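Local coordinates for uncharacterized protein, DUF633, LMOf2365_1472 (Listeria monocytogenes str. 4b F2365, PDB 3GNL), which is not characterised experimentally but probably methylates N1 of an adenine in tRNA, with S-adenosylmethionine as the likely methyl donor, at residues S30-L35 against F58-K63; A39-T44 against R66-T71; K21-A26 against V118-L123; D75-N80 against K87-D92. One frame throughout, in Å; residues are numbered along the deposited sequence. Where two conformers were deposited one is given.

Contact 1: residues S30-L35 against F58-K63; sequences SDHAYL and FQSAQK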
loop_
_atom_site.group_PDB
_atom_site.type_symbol
_atom_site.label_atom_id
_atom_site.label_comp_id
_atom_site.label_asym_id
_atom_site.label_seq_id
_atom_site.Cartn_x
_atom_site.Cartn_y
_atom_site.Cartn_z
ATOM N N SER A 30 -10.114 6.876 -4.466
ATOM C CA SER A 30 -9.341 8.124 -4.433
ATOM C C SER A 30 -9.789 9.044 -3.310
ATOM O O SER A 30 -11.003 9.232 -3.077
ATOM C CB SER A 30 -9.592 8.836 -5.757
ATOM O OG SER A 30 -8.735 9.950 -5.869
ATOM N N ASP A 31 -8.831 9.639 -2.616
ATOM C CA ASP A 31 -9.130 10.590 -1.573
ATOM C C ASP A 31 -9.470 11.936 -2.210
ATOM O O ASP A 31 -8.548 12.703 -2.502
ATOM C CB ASP A 31 -7.896 10.696 -0.660
ATOM C CG ASP A 31 -8.156 11.520 0.575
ATOM O OD1 ASP A 31 -9.232 12.163 0.679
ATOM O OD2 ASP A 31 -7.254 11.548 1.442
ATOM N N HIS A 32 -10.762 12.235 -2.430
ATOM C CA HIS A 32 -11.197 13.484 -3.082
ATOM C C HIS A 32 -10.593 13.778 -4.467
ATOM O O HIS A 32 -10.721 14.902 -4.961
ATOM C CB HIS A 32 -10.998 14.688 -2.184
ATOM C CG HIS A 32 -11.831 14.670 -0.930
ATOM N ND1 HIS A 32 -11.612 13.780 0.097
ATOM C CD2 HIS A 32 -12.856 15.458 -0.536
ATOM C CE1 HIS A 32 -12.491 14.002 1.067
ATOM N NE2 HIS A 32 -13.245 15.027 0.713
ATOM N N ALA A 33 -10.014 12.761 -5.120
ATOM C CA ALA A 33 -9.297 12.956 -6.376
ATOM C C ALA A 33 -8.141 13.949 -6.192
ATOM O O ALA A 33 -7.694 14.500 -7.213
ATOM C CB ALA A 33 -10.265 13.433 -7.473
ATOM N N TYR A 34 -7.675 14.186 -4.965
ATOM C CA TYR A 34 -6.568 15.132 -4.761
ATOM C C TYR A 34 -5.343 14.674 -5.546
ATOM O O TYR A 34 -4.691 15.499 -6.252
ATOM C CB TYR A 34 -6.147 15.241 -3.289
ATOM C CG TYR A 34 -7.123 15.877 -2.346
ATOM C CD1 TYR A 34 -7.875 16.977 -2.727
ATOM C CD2 TYR A 34 -7.267 15.379 -1.058
ATOM C CE1 TYR A 34 -8.770 17.583 -1.826
ATOM C CE2 TYR A 34 -8.177 15.964 -0.155
ATOM C CZ TYR A 34 -8.918 17.058 -0.577
ATOM O OH TYR A 34 -9.801 17.638 0.295
ATOM N N LEU A 35 -5.003 13.394 -5.410
ATOM C CA LEU A 35 -3.816 12.871 -6.090
ATOM C C LEU A 35 -3.917 12.931 -7.622
ATOM O O LEU A 35 -2.988 13.440 -8.266
ATOM C CB LEU A 35 -3.436 11.496 -5.510
ATOM C CG LEU A 35 -2.272 10.769 -6.181
ATOM C CD1 LEU A 35 -1.560 9.839 -5.176
ATOM C CD2 LEU A 35 -2.640 10.026 -7.422
ATOM N N PHE A 58 -17.830 9.760 -3.927
ATOM C CA PHE A 58 -17.974 9.911 -5.361
ATOM C C PHE A 58 -18.269 11.403 -5.629
ATOM O O PHE A 58 -17.598 12.031 -6.469
ATOM C CB PHE A 58 -19.112 9.004 -5.888
ATOM C CG PHE A 58 -19.434 9.194 -7.337
ATOM C CD1 PHE A 58 -18.528 8.871 -8.314
ATOM C CD2 PHE A 58 -20.704 9.637 -7.726
ATOM C CE1 PHE A 58 -18.782 9.031 -9.651
ATOM C CE2 PHE A 58 -20.999 9.805 -9.089
ATOM C CZ PHE A 58 -20.029 9.511 -10.061
ATOM N N GLN A 59 -19.224 11.989 -4.906
ATOM C CA GLN A 59 -19.533 13.419 -5.086
ATOM C C GLN A 59 -18.430 14.390 -4.755
ATOM O O GLN A 59 -18.216 15.363 -5.491
ATOM C CB GLN A 59 -20.784 13.799 -4.309
ATOM C CG GLN A 59 -21.938 13.568 -5.187
ATOM C CD GLN A 59 -22.925 12.675 -4.615
ATOM O OE1 GLN A 59 -23.720 13.075 -3.756
ATOM N NE2 GLN A 59 -22.935 11.440 -5.103
ATOM N N SER A 60 -17.702 14.126 -3.678
ATOM C CA SER A 60 -16.574 14.942 -3.256
ATOM C C SER A 60 -15.504 14.924 -4.350
ATOM O O SER A 60 -14.878 15.952 -4.653
ATOM C CB SER A 60 -16.009 14.362 -1.967
ATOM O OG SER A 60 -16.743 14.784 -0.825
ATOM N N ALA A 61 -15.267 13.738 -4.942
ATOM C CA ALA A 61 -14.234 13.639 -5.991
ATOM C C ALA A 61 -14.670 14.341 -7.270
ATOM O O ALA A 61 -13.856 15.053 -7.888
ATOM C CB ALA A 61 -13.852 12.191 -6.266
ATOM N N GLN A 62 -15.944 14.183 -7.658
ATOM C CA GLN A 62 -16.485 14.907 -8.819
ATOM C C GLN A 62 -16.312 16.408 -8.649
ATOM O O GLN A 62 -15.893 17.091 -9.616
ATOM C CB GLN A 62 -17.970 14.605 -8.999
ATOM C CG GLN A 62 -18.286 13.310 -9.707
ATOM C CD GLN A 62 -19.790 12.984 -9.693
ATOM O OE1 GLN A 62 -20.413 12.960 -8.627
ATOM N NE2 GLN A 62 -20.377 12.751 -10.880
ATOM N N LYS A 63 -16.588 16.906 -7.446
ATOM C CA LYS A 63 -16.528 18.357 -7.190
ATOM C C LYS A 63 -15.110 18.869 -7.199
ATOM O O LYS A 63 -14.866 19.941 -7.710
ATOM C CB LYS A 63 -17.245 18.765 -5.911
ATOM C CG LYS A 63 -18.770 18.669 -6.049
ATOM C CD LYS A 63 -19.444 19.093 -4.777
ATOM C CE LYS A 63 -20.991 19.086 -4.889
ATOM N NZ LYS A 63 -21.524 20.302 -5.601
#
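Ala-33 and Ala-61 set the close spacing here, their CB atoms meeting at 4.0 Å where the turn 31-34 lies against helix 55-67. The small side chain of Ala-61 also lets the backbones come very near: the CA atoms of His-32 and Ala-61 are 4.2 Å apart, and His-32 O is 3.9 Å from Ala-61 CA. This inner side is buried, and Ala-61 also leans on Glu-52 and Val-76 of the neighbouring strands. The outer side is looser and more open to solvent. There the imidazole of His-32 comes obliquely to Ser-60, CD2 lying 3.6 Å from Ser-60 CB. With CG anti to its own carbonyl carbon (chi1 -64°), the ring swings back over the turn, where His-32 ND1 donates to Asp-31 OD1 at 2.9 Å, nearly in the ring plane and almost along the C-O bond. The CB of His-32 sits over the centre of the Tyr-34 ring. Tyr-34 OH lies above one face of the imidazole near its rim, and together with the ND1 bond it limits the turning of the His-32 ring. A backbone bond from Tyr-34 N to Asp-31 O closes the type I' turn, and Ala-33 occupies the N-cap position of the helix that follows. A loop of this kind, joining the first strand of a Rossmann-like sheet to its helix, generally borders the S-adenosylmethionine pocket in methyltransferases of this fold.

Contact 2: residues A39-T44 against R66-T71; sequences AVKNQT and RSSGLT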
loop_
_atom_site.group_PDB
_atom_site.type_symbol
_atom_site.label_atom_id
_atom_site.label_comp_id
_atom_site.label_asym_id
_atom_site.label_seq_id
_atom_site.Cartn_x
_atom_site.Cartn_y
_atom_site.Cartn_z
ATOM N N ALA A 39 -1.429 15.161 -9.996
ATOM C CA ALA A 39 -0.574 14.501 -10.959
ATOM C C ALA A 39 -0.884 14.967 -12.378
ATOM O O ALA A 39 0.017 15.066 -13.239
ATOM C CB ALA A 39 -0.660 13.036 -10.838
ATOM N N VAL A 40 -2.146 15.262 -12.657
ATOM C CA VAL A 40 -2.478 15.794 -13.986
ATOM C C VAL A 40 -1.923 17.220 -14.105
ATOM O O VAL A 40 -1.304 17.576 -15.126
ATOM C CB VAL A 40 -3.998 15.727 -14.231
ATOM C CG1 VAL A 40 -4.417 16.577 -15.476
ATOM C CG2 VAL A 40 -4.405 14.284 -14.426
ATOM N N LYS A 41 -2.097 18.011 -13.059
ATOM C CA LYS A 41 -1.726 19.421 -13.066
ATOM C C LYS A 41 -0.238 19.580 -13.273
ATOM O O LYS A 41 0.210 20.426 -14.065
ATOM C CB LYS A 41 -2.124 20.092 -11.764
ATOM C CG LYS A 41 -3.500 20.712 -11.805
ATOM C CD LYS A 41 -3.452 22.145 -12.338
ATOM C CE LYS A 41 -4.330 23.095 -11.497
ATOM N NZ LYS A 41 -5.758 22.640 -11.345
ATOM N N ASN A 42 0.522 18.759 -12.574
ATOM C CA ASN A 42 1.952 18.919 -12.634
ATOM C C ASN A 42 2.580 18.140 -13.791
ATOM O O ASN A 42 3.807 18.170 -13.945
ATOM C CB ASN A 42 2.597 18.668 -11.265
ATOM C CG ASN A 42 2.656 17.192 -10.886
ATOM O OD1 ASN A 42 2.393 16.273 -11.687
ATOM N ND2 ASN A 42 3.072 16.952 -9.626
ATOM N N GLN A 43 1.721 17.517 -14.611
ATOM C CA GLN A 43 2.009 16.795 -15.850
ATOM C C GLN A 43 2.616 15.425 -15.735
ATOM O O GLN A 43 2.906 14.759 -16.721
ATOM C CB GLN A 43 2.789 17.640 -16.859
ATOM C CG GLN A 43 2.094 18.925 -17.172
ATOM C CD GLN A 43 2.897 19.736 -18.135
ATOM O OE1 GLN A 43 2.996 19.387 -19.321
ATOM N NE2 GLN A 43 3.526 20.797 -17.632
ATOM N N THR A 44 2.756 14.965 -14.513
ATOM C CA THR A 44 3.283 13.651 -14.329
ATOM C C THR A 44 2.256 12.601 -14.748
ATOM O O THR A 44 2.636 11.496 -15.022
ATOM C CB THR A 44 3.771 13.374 -12.876
ATOM O OG1 THR A 44 2.660 13.549 -11.990
ATOM C CG2 THR A 44 4.932 14.308 -12.441
ATOM N N ARG A 66 -14.035 19.112 -10.896
ATOM C CA ARG A 66 -14.646 20.290 -11.519
ATOM C C ARG A 66 -13.979 21.581 -11.058
ATOM O O ARG A 66 -13.617 22.439 -11.885
ATOM C CB ARG A 66 -16.129 20.282 -11.185
ATOM C CG ARG A 66 -16.903 19.472 -12.192
ATOM N N SER A 67 -13.761 21.701 -9.761
ATOM C CA SER A 67 -13.092 22.841 -9.151
ATOM C C SER A 67 -11.665 23.059 -9.681
ATOM O O SER A 67 -11.154 24.172 -9.646
ATOM C CB SER A 67 -13.038 22.661 -7.636
ATOM O OG SER A 67 -12.289 23.705 -7.024
ATOM N N SER A 68 -11.025 21.984 -10.128
ATOM C CA SER A 68 -9.660 22.040 -10.646
ATOM C C SER A 68 -9.642 22.338 -12.136
ATOM O O SER A 68 -8.574 22.556 -12.707
ATOM C CB SER A 68 -8.938 20.716 -10.363
ATOM O OG SER A 68 -8.696 20.620 -8.972
ATOM N N GLY A 69 -10.805 22.316 -12.781
ATOM C CA GLY A 69 -10.878 22.488 -14.228
ATOM C C GLY A 69 -10.285 21.322 -14.989
ATOM O O GLY A 69 -9.790 21.466 -16.115
ATOM N N LEU A 70 -10.363 20.137 -14.380
ATOM C CA LEU A 70 -9.743 18.960 -14.946
ATOM C C LEU A 70 -10.716 17.913 -15.464
ATOM O O LEU A 70 -10.340 16.755 -15.690
ATOM C CB LEU A 70 -8.767 18.363 -13.918
ATOM C CG LEU A 70 -7.561 19.273 -13.640
ATOM C CD1 LEU A 70 -6.651 18.702 -12.555
ATOM C CD2 LEU A 70 -6.828 19.570 -14.976
ATOM N N THR A 71 -11.971 18.304 -15.694
ATOM C CA THR A 71 -12.934 17.318 -16.168
ATOM C C THR A 71 -12.556 16.645 -17.494
ATOM O O THR A 71 -13.002 15.514 -17.738
ATOM C CB THR A 71 -14.353 17.900 -16.263
ATOM O OG1 THR A 71 -14.340 18.958 -17.234
ATOM C CG2 THR A 71 -14.813 18.434 -14.905
#
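Lys-41 and Val-40, in the last turn of helix 34-41, meet Leu-70 and Ser-68 where helix 55-67 gives way to a turn; the two are neighbouring helices on one face of a Rossmann-like sheet. The second helix closes in a Schellman motif, in which Gly-69 takes a positive phi and its N bonds back to Arg-66 O; the chain then turns and points Leu-70 at the first helix. From CB, which has no close partner in 66-71, the Lys-41 chain bends at once. Lys-41 CG passes obliquely beside Leu-70, 3.8 Å from its CD1. Bends about CB-CG (chi2 -87°), CG-CD and CD-CE carry the chain on to the peptide of Ser-68. There Lys-41 NZ gives a weak hydrogen bond to Ser-68 O at 3.1 Å and also lies 3.8 Å from Ser-68 CB. The same ammonium has a long, weak ion pair with Glu-5, whose carboxylate also bonds the hydroxyl of Ser-68; that hydroxyl has a further partner in the carbonyl of Gln-64. The lysine thus touches the leucine at CG while its charge stays at the exposed rim. On the buried side Val-40 and Leu-70 reach toward each other tip to tip. Val-40 CG1, the branch anti to the backbone N (chi1 167°), ends 3.9 Å from Leu-70 CD2.

Contact 3: residues K21-A26 against V118-L123; sequences KNERIA and VTKLIL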
loop_
_atom_site.group_PDB
_atom_site.type_symbol
_atom_site.label_atom_id
_atom_site.label_comp_id
_atom_site.label_asym_id
_atom_site.label_seq_id
_atom_site.Cartn_x
_atom_site.Cartn_y
_atom_site.Cartn_z
ATOM N N LYS A 21 5.991 9.443 -15.473
ATOM C CA LYS A 21 6.239 9.305 -16.919
ATOM C C LYS A 21 5.068 9.780 -17.774
ATOM O O LYS A 21 4.775 9.187 -18.831
ATOM C CB LYS A 21 6.560 7.856 -17.239
ATOM C CG LYS A 21 7.815 7.320 -16.537
ATOM C CD LYS A 21 7.714 5.807 -16.353
ATOM C CE LYS A 21 7.621 5.086 -17.691
ATOM N NZ LYS A 21 7.114 3.706 -17.533
ATOM N N ASN A 22 4.378 10.823 -17.310
ATOM C CA ASN A 22 3.185 11.309 -18.032
ATOM C C ASN A 22 2.238 10.112 -18.346
ATOM O O ASN A 22 1.828 9.880 -19.477
ATOM C CB ASN A 22 3.612 12.073 -19.307
ATOM C CG ASN A 22 2.468 12.863 -19.945
ATOM O OD1 ASN A 22 2.219 12.731 -21.145
ATOM N ND2 ASN A 22 1.785 13.701 -19.155
ATOM N N GLU A 23 1.891 9.372 -17.288
ATOM C CA GLU A 23 1.162 8.089 -17.335
ATOM C C GLU A 23 -0.372 8.215 -17.341
ATOM O O GLU A 23 -0.904 9.236 -16.911
ATOM C CB GLU A 23 1.594 7.252 -16.077
ATOM C CG GLU A 23 3.044 7.651 -15.619
ATOM C CD GLU A 23 3.576 6.865 -14.431
ATOM O OE1 GLU A 23 2.773 6.186 -13.769
ATOM O OE2 GLU A 23 4.794 6.992 -14.155
ATOM N N ARG A 24 -1.061 7.187 -17.827
ATOM C CA ARG A 24 -2.509 7.043 -17.651
ATOM C C ARG A 24 -2.733 6.254 -16.350
ATOM O O ARG A 24 -2.305 5.080 -16.224
ATOM C CB ARG A 24 -3.196 6.372 -18.850
ATOM C CG ARG A 24 -2.980 7.184 -20.128
ATOM C CD ARG A 24 -3.529 6.442 -21.346
ATOM N NE ARG A 24 -4.976 6.260 -21.311
ATOM C CZ ARG A 24 -5.888 7.201 -21.575
ATOM N NH1 ARG A 24 -5.520 8.457 -21.892
ATOM N NH2 ARG A 24 -7.168 6.882 -21.483
ATOM N N ILE A 25 -3.323 6.922 -15.374
ATOM C CA ILE A 25 -3.427 6.305 -14.019
ATOM C C ILE A 25 -4.857 6.008 -13.607
ATOM O O ILE A 25 -5.809 6.620 -14.094
ATOM C CB ILE A 25 -2.764 7.165 -12.959
ATOM C CG1 ILE A 25 -3.624 8.411 -12.638
ATOM C CG2 ILE A 25 -1.291 7.560 -13.364
ATOM C CD1 ILE A 25 -3.087 9.277 -11.486
ATOM N N ALA A 26 -5.027 5.059 -12.697
ATOM C CA ALA A 26 -6.297 4.873 -12.010
ATOM C C ALA A 26 -6.073 4.851 -10.508
ATOM O O ALA A 26 -5.288 4.034 -10.019
ATOM C CB ALA A 26 -7.023 3.616 -12.465
ATOM N N VAL A 118 -1.302 -3.135 -17.509
ATOM C CA VAL A 118 -0.796 -2.262 -16.430
ATOM C C VAL A 118 0.674 -2.576 -16.116
ATOM O O VAL A 118 1.037 -3.766 -15.993
ATOM C CB VAL A 118 -1.669 -2.397 -15.154
ATOM C CG1 VAL A 118 -1.088 -1.562 -14.024
ATOM C CG2 VAL A 118 -3.102 -1.965 -15.446
ATOM N N THR A 119 1.506 -1.548 -15.989
ATOM C CA THR A 119 2.951 -1.751 -15.774
ATOM C C THR A 119 3.488 -1.249 -14.406
ATOM O O THR A 119 4.694 -1.353 -14.094
ATOM C CB THR A 119 3.789 -1.117 -16.907
ATOM O OG1 THR A 119 3.398 0.253 -17.097
ATOM C CG2 THR A 119 3.589 -1.876 -18.238
ATOM N N LYS A 120 2.602 -0.652 -13.610
ATOM C CA LYS A 120 3.036 -0.122 -12.318
ATOM C C LYS A 120 1.874 -0.136 -11.354
ATOM O O LYS A 120 0.755 0.262 -11.704
ATOM C CB LYS A 120 3.642 1.264 -12.459
ATOM C CG LYS A 120 4.198 1.891 -11.152
ATOM C CD LYS A 120 5.229 3.008 -11.339
ATOM C CE LYS A 120 4.685 4.134 -12.224
ATOM N NZ LYS A 120 5.784 5.098 -12.329
ATOM N N LEU A 121 2.109 -0.637 -10.131
ATOM C CA LEU A 121 1.128 -0.497 -9.041
ATOM C C LEU A 121 1.825 0.294 -7.962
ATOM O O LEU A 121 2.993 0.053 -7.642
ATOM C CB LEU A 121 0.682 -1.849 -8.434
ATOM C CG LEU A 121 0.120 -2.912 -9.363
ATOM C CD1 LEU A 121 -0.063 -4.297 -8.671
ATOM C CD2 LEU A 121 -1.203 -2.418 -9.924
ATOM N N ILE A 122 1.099 1.254 -7.397
ATOM C CA ILE A 122 1.597 1.999 -6.234
ATOM C C ILE A 122 0.591 1.766 -5.097
ATOM O O ILE A 122 -0.604 2.184 -5.189
ATOM C CB ILE A 122 1.684 3.492 -6.497
ATOM C CG1 ILE A 122 2.620 3.762 -7.691
ATOM C CG2 ILE A 122 2.219 4.181 -5.254
ATOM C CD1 ILE A 122 2.426 5.174 -8.326
ATOM N N LEU A 123 1.010 1.008 -4.073
ATOM C CA LEU A 123 0.015 0.549 -3.075
ATOM C C LEU A 123 0.431 1.108 -1.721
ATOM O O LEU A 123 1.624 1.141 -1.379
ATOM C CB LEU A 123 -0.009 -0.990 -3.015
ATOM C CG LEU A 123 -0.170 -1.690 -4.345
ATOM C CD1 LEU A 123 -0.169 -3.211 -4.059
ATOM C CD2 LEU A 123 -1.449 -1.226 -5.067
#
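Glu-23 and Lys-120 cross at about a right angle, each sent out from the start of a parallel strand. Strands 23-28 and 120-125 are not sheet neighbours, since strand 93-99 runs between them, and the two side chains bridge the gap over the face of that strand. Lys-120 leaves with CG anti to the backbone N (chi1 -177°) and bends at chi3, which lays its end across the carboxylate: CE is 3.2 Å from Glu-23 OE1, while NZ bonds Glu-23 OE2 at 2.8 Å on the syn lone pair. Glu-23 is extended beyond CG and presents OE2 to a second donor from the other side, Lys-21 N at 3.0 Å, which arrives on the anti side 19° out of the carboxylate plane. Outside the two segments, Thr-20 N also bonds OE2, Thr-93 OG1 bonds OE1, and Lys-120 NZ donates to the carbonyl of Tyr-18. Both oxygens of a buried acid are therefore satisfied, and OE2 is held by three N-H groups. Such surroundings would be expected to keep Glu-23 ionised and its carboxylate fixed in rotation, while the 18-21 backbone is held by the pair, Thr-20 and Lys-21 through Glu-23 and Tyr-18 through Lys-120.

Contact 4: residues D75-N80 against K87-D92; sequences DVRKGN and KKDAID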
loop_
_atom_site.group_PDB
_atom_site.type_symbol
_atom_site.label_atom_id
_atom_site.label_comp_id
_atom_site.label_asym_id
_atom_site.label_seq_id
_atom_site.Cartn_x
_atom_site.Cartn_y
_atom_site.Cartn_z
ATOM N N ASP A 75 -11.660 11.222 -15.239
ATOM C CA ASP A 75 -12.965 10.620 -15.185
ATOM C C ASP A 75 -13.175 10.151 -13.756
ATOM O O ASP A 75 -12.361 9.397 -13.212
ATOM C CB ASP A 75 -13.055 9.391 -16.095
ATOM C CG ASP A 75 -13.086 9.728 -17.606
ATOM O OD1 ASP A 75 -13.369 10.902 -17.984
ATOM O OD2 ASP A 75 -12.834 8.790 -18.418
ATOM N N VAL A 76 -14.242 10.610 -13.139
ATOM C CA VAL A 76 -14.633 10.088 -11.842
ATOM C C VAL A 76 -15.695 9.042 -12.069
ATOM O O VAL A 76 -16.727 9.306 -12.707
ATOM C CB VAL A 76 -15.124 11.184 -10.893
ATOM C CG1 VAL A 76 -15.470 10.609 -9.497
ATOM C CG2 VAL A 76 -14.081 12.304 -10.807
ATOM N N ARG A 77 -15.439 7.842 -11.560
ATOM C CA ARG A 77 -16.327 6.726 -11.769
ATOM C C ARG A 77 -16.718 6.002 -10.476
ATOM O O ARG A 77 -15.879 5.800 -9.582
ATOM C CB ARG A 77 -15.655 5.732 -12.692
ATOM C CG ARG A 77 -15.378 6.301 -14.089
ATOM C CD ARG A 77 -14.756 5.267 -15.000
ATOM N NE ARG A 77 -14.186 5.874 -16.219
ATOM C CZ ARG A 77 -13.514 5.204 -17.156
ATOM N NH1 ARG A 77 -13.256 3.891 -17.032
ATOM N NH2 ARG A 77 -13.037 5.847 -18.227
ATOM N N LYS A 78 -17.991 5.628 -10.376
ATOM C CA LYS A 78 -18.503 4.820 -9.265
ATOM C C LYS A 78 -18.395 3.326 -9.581
ATOM O O LYS A 78 -18.866 2.855 -10.624
ATOM C CB LYS A 78 -19.941 5.209 -8.931
ATOM C CG LYS A 78 -20.530 4.408 -7.757
ATOM C CD LYS A 78 -21.175 5.295 -6.696
ATOM C CE LYS A 78 -22.573 5.769 -7.099
ATOM N NZ LYS A 78 -23.395 6.270 -5.941
ATOM N N GLY A 79 -17.763 2.586 -8.669
ATOM C CA GLY A 79 -17.576 1.164 -8.830
ATOM C C GLY A 79 -16.808 0.573 -7.659
ATOM O O GLY A 79 -16.077 1.287 -6.938
ATOM N N ASN A 80 -16.981 -0.734 -7.481
ATOM C CA ASN A 80 -16.239 -1.504 -6.501
ATOM C C ASN A 80 -14.859 -1.893 -7.034
ATOM O O ASN A 80 -14.729 -2.601 -8.024
ATOM C CB ASN A 80 -17.053 -2.755 -6.176
ATOM C CG ASN A 80 -16.578 -3.449 -4.913
ATOM O OD1 ASN A 80 -15.856 -2.870 -4.096
ATOM N ND2 ASN A 80 -16.994 -4.712 -4.748
ATOM N N LYS A 87 -10.628 -2.131 -20.355
ATOM C CA LYS A 87 -9.490 -2.403 -21.254
ATOM C C LYS A 87 -9.145 -1.212 -22.146
ATOM O O LYS A 87 -7.966 -0.869 -22.291
ATOM C CB LYS A 87 -9.736 -3.660 -22.109
ATOM N N LYS A 88 -10.173 -0.560 -22.713
ATOM C CA LYS A 88 -9.960 0.572 -23.630
ATOM C C LYS A 88 -9.372 1.815 -22.955
ATOM O O LYS A 88 -8.851 2.707 -23.633
ATOM C CB LYS A 88 -11.224 0.917 -24.448
ATOM C CG LYS A 88 -12.425 1.420 -23.655
ATOM C CD LYS A 88 -13.515 1.938 -24.595
ATOM C CE LYS A 88 -14.887 1.921 -23.921
ATOM N NZ LYS A 88 -15.248 0.558 -23.394
ATOM N N ASP A 89 -9.397 1.851 -21.622
ATOM C CA ASP A 89 -8.769 2.954 -20.893
ATOM C C ASP A 89 -7.249 2.963 -20.986
ATOM O O ASP A 89 -6.648 3.989 -20.770
ATOM C CB ASP A 89 -9.197 2.988 -19.425
ATOM C CG ASP A 89 -10.627 3.350 -19.255
ATOM O OD1 ASP A 89 -11.062 4.300 -19.943
ATOM O OD2 ASP A 89 -11.338 2.690 -18.463
ATOM N N ALA A 90 -6.634 1.826 -21.338
ATOM C CA ALA A 90 -5.185 1.764 -21.498
ATOM C C ALA A 90 -4.437 2.364 -20.291
ATOM O O ALA A 90 -3.584 3.238 -20.424
ATOM C CB ALA A 90 -4.755 2.443 -22.797
ATOM N N ILE A 91 -4.779 1.880 -19.101
ATOM C CA ILE A 91 -4.154 2.370 -17.865
ATOM C C ILE A 91 -2.740 1.802 -17.672
ATOM O O ILE A 91 -2.539 0.595 -17.853
ATOM C CB ILE A 91 -5.046 1.967 -16.695
ATOM C CG1 ILE A 91 -6.416 2.653 -16.781
ATOM C CG2 ILE A 91 -4.329 2.202 -15.337
ATOM C CD1 ILE A 91 -6.416 4.165 -16.869
ATOM N N ASP A 92 -1.781 2.669 -17.356
ATOM C CA ASP A 92 -0.377 2.302 -17.164
ATOM C C ASP A 92 -0.077 2.001 -15.689
ATOM O O ASP A 92 0.695 1.066 -15.379
ATOM C CB ASP A 92 0.571 3.413 -17.622
ATOM C CG ASP A 92 0.374 3.768 -19.089
ATOM O OD1 ASP A 92 0.565 2.842 -19.901
ATOM O OD2 ASP A 92 0.016 4.932 -19.389
#
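Arg-77 and Asp-89 both leave their backbones with CG anti to the carbonyl carbon, at chi1 -63° and -68°. Beyond CG the arginine runs extended as far as NE, so that its guanidinium is carried well off the strand toward Asp-89, which comes from the opposite direction. The grip is end-on and two-pronged. Arg-77 NH1 bonds Asp-89 OD2 at 2.7 Å and Arg-77 NH2 bonds Asp-89 OD1 at 3.0 Å, one nitrogen to each oxygen. The two flat groups are not coplanar, their planes being 46° apart: OD1 lies at the guanidinium edge in its plane, yet NH2 approaches OD1 from above the carboxylate plane, whereas NH1 reaches OD2 on its syn side, though also tilted out of the plane. The arginine belongs to strand 74-78, the outermost strand at this end of the Rossmann-like sheet, and the aspartate to a short 3-10 turn in the connection to strand 93-99, a crossover that in this chain contains no regular alpha helix. The guanidinium lies on the sheet face that carries Ile-49, while the next residue back, Val-76, packs against helix 55-67 on the other face. Arg-77 NH2 also bonds an acid of its own strand, Asp-75 OD2 at 3.0 Å, again at the guanidinium edge and on the anti side of that oxygen. One cation therefore sits between two carboxylates whose nearer oxygens, Asp-75 OD2 and Asp-89 OD1, are 5.1 Å apart, and probably eases their mutual repulsion. Val-84 O accepts from NH1 as well, and Glu-86 N donates to Asp-89 OD2, which ties the loop's own backbone to both ends of the salt bridge.

Overall arrangement
All four contacts belong to the Rossmann-like half of the chain. Contacts 1 and 2, with centres 12 Å apart, share helices 34-41 and 55-67 and their segments alternate along the chain: contact 1 sets the turn before helix 34-41 against the middle of helix 55-67, and contact 2 joins the C-terminal ends of the two helices. Contact 4 follows in series and touches contact 1 where Phe-58 packs on Val-76 and Lys-78. Contact 3 closes the longest loop, with the other three nested inside it, and reaches across the sheet from strand 23-28 to strand 120-125. It lies about 12 Å from contact 4, centre to centre, joined through Arg-24 and Asp-92. Helices, edge strand and central strands are thereby knitted into one domain.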